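Local coordinates for 3-oxoacyl-(Acyl-carrier protein) synthase (Burkholderia xenovorans, PDB 4EFI), which probably catalyses the condensation that forms 3-oxoacyl-acyl-carrier protein, as a member of the ketoacyl synthase III group of the thiolase superfamily, at residues G16-P27 with D175-S185; P307-K315 with L346-T354. All coordinates share one frame; numbering follows the deposited sequence.

Contact 1 (G16-P27 with D175-S185). With FMT (formic acid), chain D.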
# COMPACT_ATOMS: atom_id res chain seq x y z
N GLY A 16 4.04 8.13 21.18
CA GLY A 16 2.90 8.96 21.51
C GLY A 16 1.74 8.88 20.53
O GLY A 16 0.82 9.68 20.63
N ALA A 17 1.77 7.91 19.62
CA ALA A 17 0.71 7.73 18.64
C ALA A 17 0.47 6.26 18.39
O ALA A 17 1.41 5.47 18.46
CB ALA A 17 1.07 8.41 17.32
N ARG A 18 -0.77 5.90 18.08
CA ARG A 18 -1.12 4.51 17.82
C ARG A 18 -2.12 4.41 16.69
O ARG A 18 -2.89 5.35 16.42
CB ARG A 18 -1.72 3.85 19.07
CG ARG A 18 -3.01 4.49 19.57
CD ARG A 18 -3.53 3.86 20.87
NE ARG A 18 -4.20 2.58 20.65
CZ ARG A 18 -5.45 2.44 20.25
NH1 ARG A 18 -5.96 1.23 20.07
NH2 ARG A 18 -6.20 3.51 20.02
N ILE A 19 -2.10 3.28 16.01
CA ILE A 19 -3.15 2.94 15.07
C ILE A 19 -4.41 2.65 15.88
O ILE A 19 -4.40 1.82 16.80
CB ILE A 19 -2.77 1.74 14.20
CG1 ILE A 19 -1.56 2.09 13.33
CG2 ILE A 19 -3.95 1.32 13.35
CD1 ILE A 19 -0.99 0.91 12.55
N ALA A 20 -5.51 3.32 15.52
CA ALA A 20 -6.78 3.17 16.21
C ALA A 20 -7.81 2.32 15.44
O ALA A 20 -8.79 1.88 16.03
CB ALA A 20 -7.36 4.55 16.49
N GLY A 21 -7.61 2.11 14.15
CA GLY A 21 -8.55 1.35 13.34
C GLY A 21 -8.12 1.37 11.89
O GLY A 21 -7.38 2.29 11.49
N VAL A 22 -8.56 0.39 11.11
CA VAL A 22 -8.23 0.32 9.68
C VAL A 22 -9.44 -0.28 8.95
O VAL A 22 -9.97 -1.32 9.36
CB VAL A 22 -7.02 -0.60 9.39
CG1 VAL A 22 -6.64 -0.53 7.90
CG2 VAL A 22 -5.83 -0.29 10.26
N VAL A 23 -9.91 0.39 7.90
CA VAL A 23 -10.93 -0.19 7.04
C VAL A 23 -10.46 -0.15 5.58
O VAL A 23 -9.90 0.87 5.12
CB VAL A 23 -12.28 0.55 7.15
CG1 VAL A 23 -13.30 0.01 6.16
CG2 VAL A 23 -12.82 0.44 8.57
N SER A 24 -10.72 -1.22 4.85
CA SER A 24 -10.45 -1.29 3.41
C SER A 24 -11.77 -1.35 2.67
O SER A 24 -12.71 -2.00 3.14
CB SER A 24 -9.64 -2.53 3.06
OG SER A 24 -8.40 -2.57 3.75
N CYS A 25 -11.81 -0.75 1.49
CA CYS A 25 -12.96 -0.83 0.59
C CYS A 25 -12.46 -1.25 -0.78
O CYS A 25 -11.56 -0.61 -1.37
CB CYS A 25 -13.68 0.52 0.49
SG CYS A 25 -15.11 0.48 -0.63
N VAL A 26 -13.02 -2.32 -1.32
CA VAL A 26 -12.69 -2.82 -2.64
C VAL A 26 -13.89 -2.71 -3.58
O VAL A 26 -15.04 -2.77 -3.14
CB VAL A 26 -12.20 -4.28 -2.61
CG1 VAL A 26 -10.91 -4.37 -1.86
CG2 VAL A 26 -13.26 -5.25 -2.01
N PRO A 27 -13.65 -2.54 -4.88
CA PRO A 27 -14.76 -2.62 -5.84
C PRO A 27 -15.50 -3.93 -5.70
O PRO A 27 -14.91 -4.98 -5.50
CB PRO A 27 -14.04 -2.50 -7.21
CG PRO A 27 -12.83 -1.71 -6.90
CD PRO A 27 -12.38 -2.23 -5.54
N ASP A 175 -7.58 -3.37 -7.51
CA ASP A 175 -7.85 -2.05 -6.96
C ASP A 175 -8.36 -2.14 -5.52
O ASP A 175 -9.11 -3.05 -5.17
CB ASP A 175 -8.90 -1.33 -7.81
CG ASP A 175 -8.43 -1.10 -9.23
OD1 ASP A 175 -7.21 -1.09 -9.47
OD2 ASP A 175 -9.29 -0.91 -10.11
N ALA A 176 -7.91 -1.21 -4.68
CA ALA A 176 -8.42 -1.09 -3.32
C ALA A 176 -8.17 0.31 -2.77
O ALA A 176 -7.23 0.98 -3.19
CB ALA A 176 -7.79 -2.13 -2.42
N GLY A 177 -8.97 0.72 -1.80
CA GLY A 177 -8.76 1.95 -1.07
C GLY A 177 -8.90 1.68 0.41
O GLY A 177 -9.67 0.82 0.81
N THR A 178 -8.16 2.41 1.24
CA THR A 178 -8.17 2.15 2.68
C THR A 178 -8.11 3.44 3.46
O THR A 178 -7.66 4.49 2.97
CB THR A 178 -6.98 1.27 3.10
OG1 THR A 178 -5.75 2.02 3.06
CG2 THR A 178 -6.86 0.04 2.22
N MET A 179 -8.62 3.38 4.69
CA MET A 179 -8.48 4.47 5.63
C MET A 179 -7.97 3.91 6.95
O MET A 179 -8.55 2.97 7.48
CB MET A 179 -9.82 5.23 5.82
CG MET A 179 -9.63 6.57 6.53
SD MET A 179 -8.92 7.84 5.43
CE MET A 179 -10.39 8.40 4.59
N THR A 180 -6.92 4.53 7.48
CA THR A 180 -6.31 4.18 8.76
C THR A 180 -6.44 5.38 9.68
O THR A 180 -6.16 6.52 9.28
CB THR A 180 -4.81 3.85 8.59
OG1 THR A 180 -4.68 2.69 7.75
CG2 THR A 180 -4.13 3.55 9.94
N ALA A 181 -6.88 5.13 10.92
CA ALA A 181 -7.00 6.17 11.94
C ALA A 181 -5.81 6.08 12.86
O ALA A 181 -5.46 5.00 13.32
CB ALA A 181 -8.26 5.94 12.77
N LEU A 182 -5.21 7.23 13.14
CA LEU A 182 -4.14 7.36 14.12
C LEU A 182 -4.59 8.30 15.22
O LEU A 182 -5.26 9.29 14.95
CB LEU A 182 -2.87 7.94 13.51
CG LEU A 182 -2.31 7.27 12.28
CD1 LEU A 182 -1.07 8.04 11.84
CD2 LEU A 182 -1.96 5.80 12.55
N GLU A 183 -4.20 8.01 16.46
CA GLU A 183 -4.57 8.85 17.60
C GLU A 183 -3.43 8.96 18.61
O GLU A 183 -2.63 8.04 18.78
CB GLU A 183 -5.82 8.31 18.32
CG GLU A 183 -6.43 9.30 19.33
CD GLU A 183 -7.77 8.88 19.89
OE1 GLU A 183 -7.98 7.66 20.09
OE2 GLU A 183 -8.60 9.78 20.15
N THR A 184 -3.35 10.10 19.27
CA THR A 184 -2.48 10.28 20.41
C THR A 184 -2.68 9.12 21.41
O THR A 184 -3.81 8.66 21.64
CB THR A 184 -2.72 11.70 21.03
OG1 THR A 184 -1.89 11.91 22.17
CG2 THR A 184 -4.17 11.90 21.40
N SER A 185 -1.57 8.62 21.96
CA SER A 185 -1.54 7.52 22.92
C SER A 185 -0.61 7.88 24.06
O SER A 185 0.36 8.60 23.86
CB SER A 185 -1.07 6.25 22.23
OG SER A 185 0.27 6.38 21.81
C FMT D . 2.47 5.64 22.80
O1 FMT D . 3.68 5.79 22.74
O2 FMT D . 1.92 4.58 22.21
O HOH W 1 1.00 12.11 21.99
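Two antiparallel strands inside a mixed sheet of the thiolase-like fold, A17-V26 and A176-T184, are laced together here by their backbones. Their ladder runs from A17 opposite T184 to C25 with G177, and C25 N gives one of its straightest bonds to G177 O (2.7 Å, N-H...O 176°). A beta bulge interrupts it: A20 and G21 together face A181, with A20 N donating to A181 O and A181 N donating to G21 O, so that I19 still meets L182 and V22 still meets T180.

On one face of the pair I19, V22, S24, T178, T180 and L182 line up against helices 130-143 and 305-313. I19 CG1 comes within 3.8 Å of L182 CD2, while V22 and T180 lie side by side. T180 OG1 is hydrogen-bonded to Y131. Further along, T178 holds OG1 between its backbone N and carbonyl carbon (chi1 73°), bonded to V154 O, which leaves CG2 to press on S24 OG at 3.4 Å; that serine hydroxyl is bonded in turn to T311. The other face carries V23, M179 and A181, packed on helix 66-81.

At the more exposed end, G16 has left the strand conformation. S185 N still reaches G16 O (2.9 Å), but it sits well above the carbonyl plane, 63° out of it, unlike the donors along the ladder. A formic acid molecule, probably from the crystallisation liquor, accepts a hydrogen bond at O1 from G16 N, 2.8 Å long.

Contact 2 (P307-K315 with L346-T354); sequences PLLITTELK and LNIVDTIET
T311 and K315 bring the C-terminal turn of helix 305-313 and the start of the next helix down on V349-T351, a strand at the edge of the sheet. Helix and strand segments run nearly at right angles (101°), their axes 6.9 Å apart at the closest. The helix also touches strand 266-269, so it lies between the two sheets of the fold, as the central helices of the thiolase family do.

The tight part is built around V349. Its CG1 is anti to the backbone N (chi1 177°), which carries it up to the helix, where it rests 3.7 Å from T311 CA and beside K315 CA. T311 points its side chain at the strand: CB and CG2 sit over D350 O, and OG1 meets T351 OG1 in a 2.8 Å hydrogen bond whose direction is not fixed. T311 OG1, which is also tied to S24, thus links sheet and helix hydroxyls in a chain of three. T312 adds CG2, 3.5 Å from T351 OG1.

Toward solvent the contact loosens and water enters. One water spans T311 O and T351 OG1, and another ties K315 O to L346 O. The K315 chain runs extended alongside V349 O and bends only at its last torsion (chi4 60°), so that NZ donates to that oxygen at 2.8 Å, nearly in line with the C=O bond. D350 OD1 stays 4.3 Å from K315 NZ, beyond salt-bridge range, though its charge may still steady the ammonium group.

The contact thus combines one apolar anchor, V349 CG1 on the helix backbone, with two polar links, the threonine hydroxyls and the K315 ammonium group; side-chain polar groups therefore tie helical residues to an edge strand without extending the sheet.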
# COMPACT_ATOMS: atom_id res chain seq x y z
N PRO A 307 -2.33 -2.22 4.14
CA PRO A 307 -3.54 -2.09 4.96
C PRO A 307 -4.64 -3.10 4.57
O PRO A 307 -5.37 -3.58 5.43
CB PRO A 307 -3.97 -0.63 4.75
CG PRO A 307 -3.26 -0.17 3.52
CD PRO A 307 -1.95 -0.95 3.51
N LEU A 308 -4.73 -3.45 3.29
CA LEU A 308 -5.71 -4.45 2.85
C LEU A 308 -5.35 -5.81 3.46
O LEU A 308 -6.22 -6.55 3.95
CB LEU A 308 -5.78 -4.52 1.32
CG LEU A 308 -6.81 -5.51 0.76
CD1 LEU A 308 -8.23 -5.15 1.14
CD2 LEU A 308 -6.64 -5.59 -0.76
N LEU A 309 -4.06 -6.11 3.52
CA LEU A 309 -3.58 -7.33 4.14
C LEU A 309 -3.97 -7.35 5.63
O LEU A 309 -4.41 -8.39 6.16
CB LEU A 309 -2.07 -7.43 3.95
CG LEU A 309 -1.39 -8.77 4.15
CD1 LEU A 309 -1.85 -9.77 3.14
CD2 LEU A 309 0.10 -8.52 4.03
N ILE A 310 -3.81 -6.23 6.32
CA ILE A 310 -4.20 -6.14 7.72
C ILE A 310 -5.67 -6.46 7.87
O ILE A 310 -6.06 -7.26 8.71
CB ILE A 310 -3.90 -4.75 8.31
CG1 ILE A 310 -2.40 -4.51 8.33
CG2 ILE A 310 -4.52 -4.58 9.71
CD1 ILE A 310 -1.99 -3.10 8.67
N THR A 311 -6.53 -5.83 7.07
CA THR A 311 -7.97 -6.01 7.28
C THR A 311 -8.46 -7.39 6.89
O THR A 311 -9.32 -7.95 7.58
CB THR A 311 -8.84 -4.90 6.64
OG1 THR A 311 -8.77 -4.95 5.21
CG2 THR A 311 -8.41 -3.53 7.12
N THR A 312 -7.95 -7.97 5.81
CA THR A 312 -8.44 -9.26 5.37
C THR A 312 -7.81 -10.43 6.13
O THR A 312 -8.44 -11.49 6.25
CB THR A 312 -8.27 -9.51 3.85
OG1 THR A 312 -6.89 -9.67 3.53
CG2 THR A 312 -8.85 -8.40 3.03
N GLU A 313 -6.59 -10.27 6.66
CA GLU A 313 -5.89 -11.40 7.27
C GLU A 313 -5.78 -11.32 8.79
O GLU A 313 -5.67 -12.37 9.44
CB GLU A 313 -4.48 -11.57 6.68
CG GLU A 313 -4.43 -11.71 5.16
CD GLU A 313 -5.41 -12.71 4.61
OE1 GLU A 313 -5.25 -13.92 4.91
OE2 GLU A 313 -6.33 -12.33 3.85
N LEU A 314 -5.80 -10.12 9.36
CA LEU A 314 -5.52 -9.96 10.79
C LEU A 314 -6.68 -9.45 11.61
O LEU A 314 -6.53 -9.27 12.83
CB LEU A 314 -4.29 -9.06 11.01
CG LEU A 314 -2.96 -9.54 10.43
CD1 LEU A 314 -1.83 -8.58 10.79
CD2 LEU A 314 -2.62 -10.94 10.93
N LYS A 315 -7.87 -9.31 11.02
CA LYS A 315 -9.03 -8.82 11.77
C LYS A 315 -9.31 -9.61 13.04
O LYS A 315 -9.46 -9.04 14.12
CB LYS A 315 -10.27 -8.84 10.86
CG LYS A 315 -11.59 -8.51 11.55
CD LYS A 315 -12.75 -8.48 10.52
CE LYS A 315 -14.11 -8.32 11.16
NZ LYS A 315 -14.22 -7.05 11.93
N LEU A 346 -7.73 -4.06 18.44
CA LEU A 346 -8.58 -3.14 17.69
C LEU A 346 -9.90 -3.81 17.37
O LEU A 346 -9.91 -4.93 16.86
CB LEU A 346 -7.93 -2.75 16.36
CG LEU A 346 -6.58 -2.06 16.37
CD1 LEU A 346 -6.16 -1.72 14.95
CD2 LEU A 346 -6.62 -0.82 17.26
N ASN A 347 -11.00 -3.12 17.65
CA ASN A 347 -12.32 -3.58 17.23
C ASN A 347 -12.71 -3.19 15.80
O ASN A 347 -13.49 -3.89 15.16
CB ASN A 347 -13.39 -3.04 18.17
CG ASN A 347 -13.30 -3.63 19.57
OD1 ASN A 347 -12.97 -4.81 19.74
ND2 ASN A 347 -13.61 -2.81 20.57
N ILE A 348 -12.17 -2.07 15.30
CA ILE A 348 -12.56 -1.55 14.00
C ILE A 348 -11.48 -1.89 13.00
O ILE A 348 -10.54 -1.12 12.76
CB ILE A 348 -12.88 -0.03 14.04
CG1 ILE A 348 -13.88 0.26 15.16
CG2 ILE A 348 -13.45 0.44 12.71
CD1 ILE A 348 -15.19 -0.56 15.05
N VAL A 349 -11.59 -3.09 12.46
CA VAL A 349 -10.74 -3.60 11.40
C VAL A 349 -11.70 -4.32 10.46
O VAL A 349 -12.33 -5.30 10.86
CB VAL A 349 -9.72 -4.62 11.94
CG1 VAL A 349 -8.88 -5.19 10.80
CG2 VAL A 349 -8.85 -3.98 13.01
N ASP A 350 -11.88 -3.84 9.24
CA ASP A 350 -12.94 -4.36 8.38
C ASP A 350 -12.61 -4.18 6.91
O ASP A 350 -11.81 -3.33 6.57
CB ASP A 350 -14.27 -3.68 8.70
CG ASP A 350 -15.44 -4.66 8.73
OD1 ASP A 350 -15.39 -5.73 8.06
OD2 ASP A 350 -16.41 -4.34 9.44
N THR A 351 -13.24 -5.00 6.08
CA THR A 351 -13.12 -4.93 4.63
C THR A 351 -14.54 -4.88 4.08
O THR A 351 -15.36 -5.76 4.38
CB THR A 351 -12.39 -6.14 4.03
OG1 THR A 351 -11.16 -6.36 4.73
CG2 THR A 351 -12.12 -5.93 2.58
N ILE A 352 -14.87 -3.83 3.32
CA ILE A 352 -16.19 -3.64 2.73
C ILE A 352 -16.03 -3.53 1.23
O ILE A 352 -14.92 -3.41 0.72
CB ILE A 352 -16.88 -2.37 3.29
CG1 ILE A 352 -16.06 -1.11 2.98
CG2 ILE A 352 -17.07 -2.50 4.80
CD1 ILE A 352 -16.78 0.20 3.31
N GLU A 353 -17.14 -3.55 0.50
CA GLU A 353 -17.08 -3.30 -0.93
C GLU A 353 -17.95 -2.14 -1.32
O GLU A 353 -18.78 -1.66 -0.53
CB GLU A 353 -17.38 -4.57 -1.74
CG GLU A 353 -18.72 -5.12 -1.58
CD GLU A 353 -18.94 -6.48 -2.31
OE1 GLU A 353 -18.02 -7.14 -2.86
OE2 GLU A 353 -20.12 -6.90 -2.32
N THR A 354 -17.74 -1.65 -2.52
CA THR A 354 -18.55 -0.57 -3.04
C THR A 354 -20.00 -1.00 -3.24
O THR A 354 -20.31 -2.21 -3.23
CB THR A 354 -18.03 -0.09 -4.40
OG1 THR A 354 -17.98 -1.20 -5.32
CG2 THR A 354 -16.64 0.51 -4.28
OXT THR A 354 -20.86 -0.14 -3.44
O HOH W 2 -11.92 -8.15 6.67
O HOH W 3 -10.63 -6.61 14.67

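The two contacts have centres about 9 Å apart, lie on the same side of the chain's centre and follow in series, contact 1 closing before contact 2 opens. They share one mixed sheet: strand 17-26 stands between 176-184 on one flank and the C-terminal strand 349-353 on the other. Backbone bonds such as I352 N to S24 O (2.8 Å) join the latter pair, and P307 CG touches T178 OG1 at 3.3 Å. Helix 305-313 thus packs across all three strands. Residues from near the N-terminus, the middle and the C-terminus of the chain are in this way gathered into one sheet of the thiolase-like core.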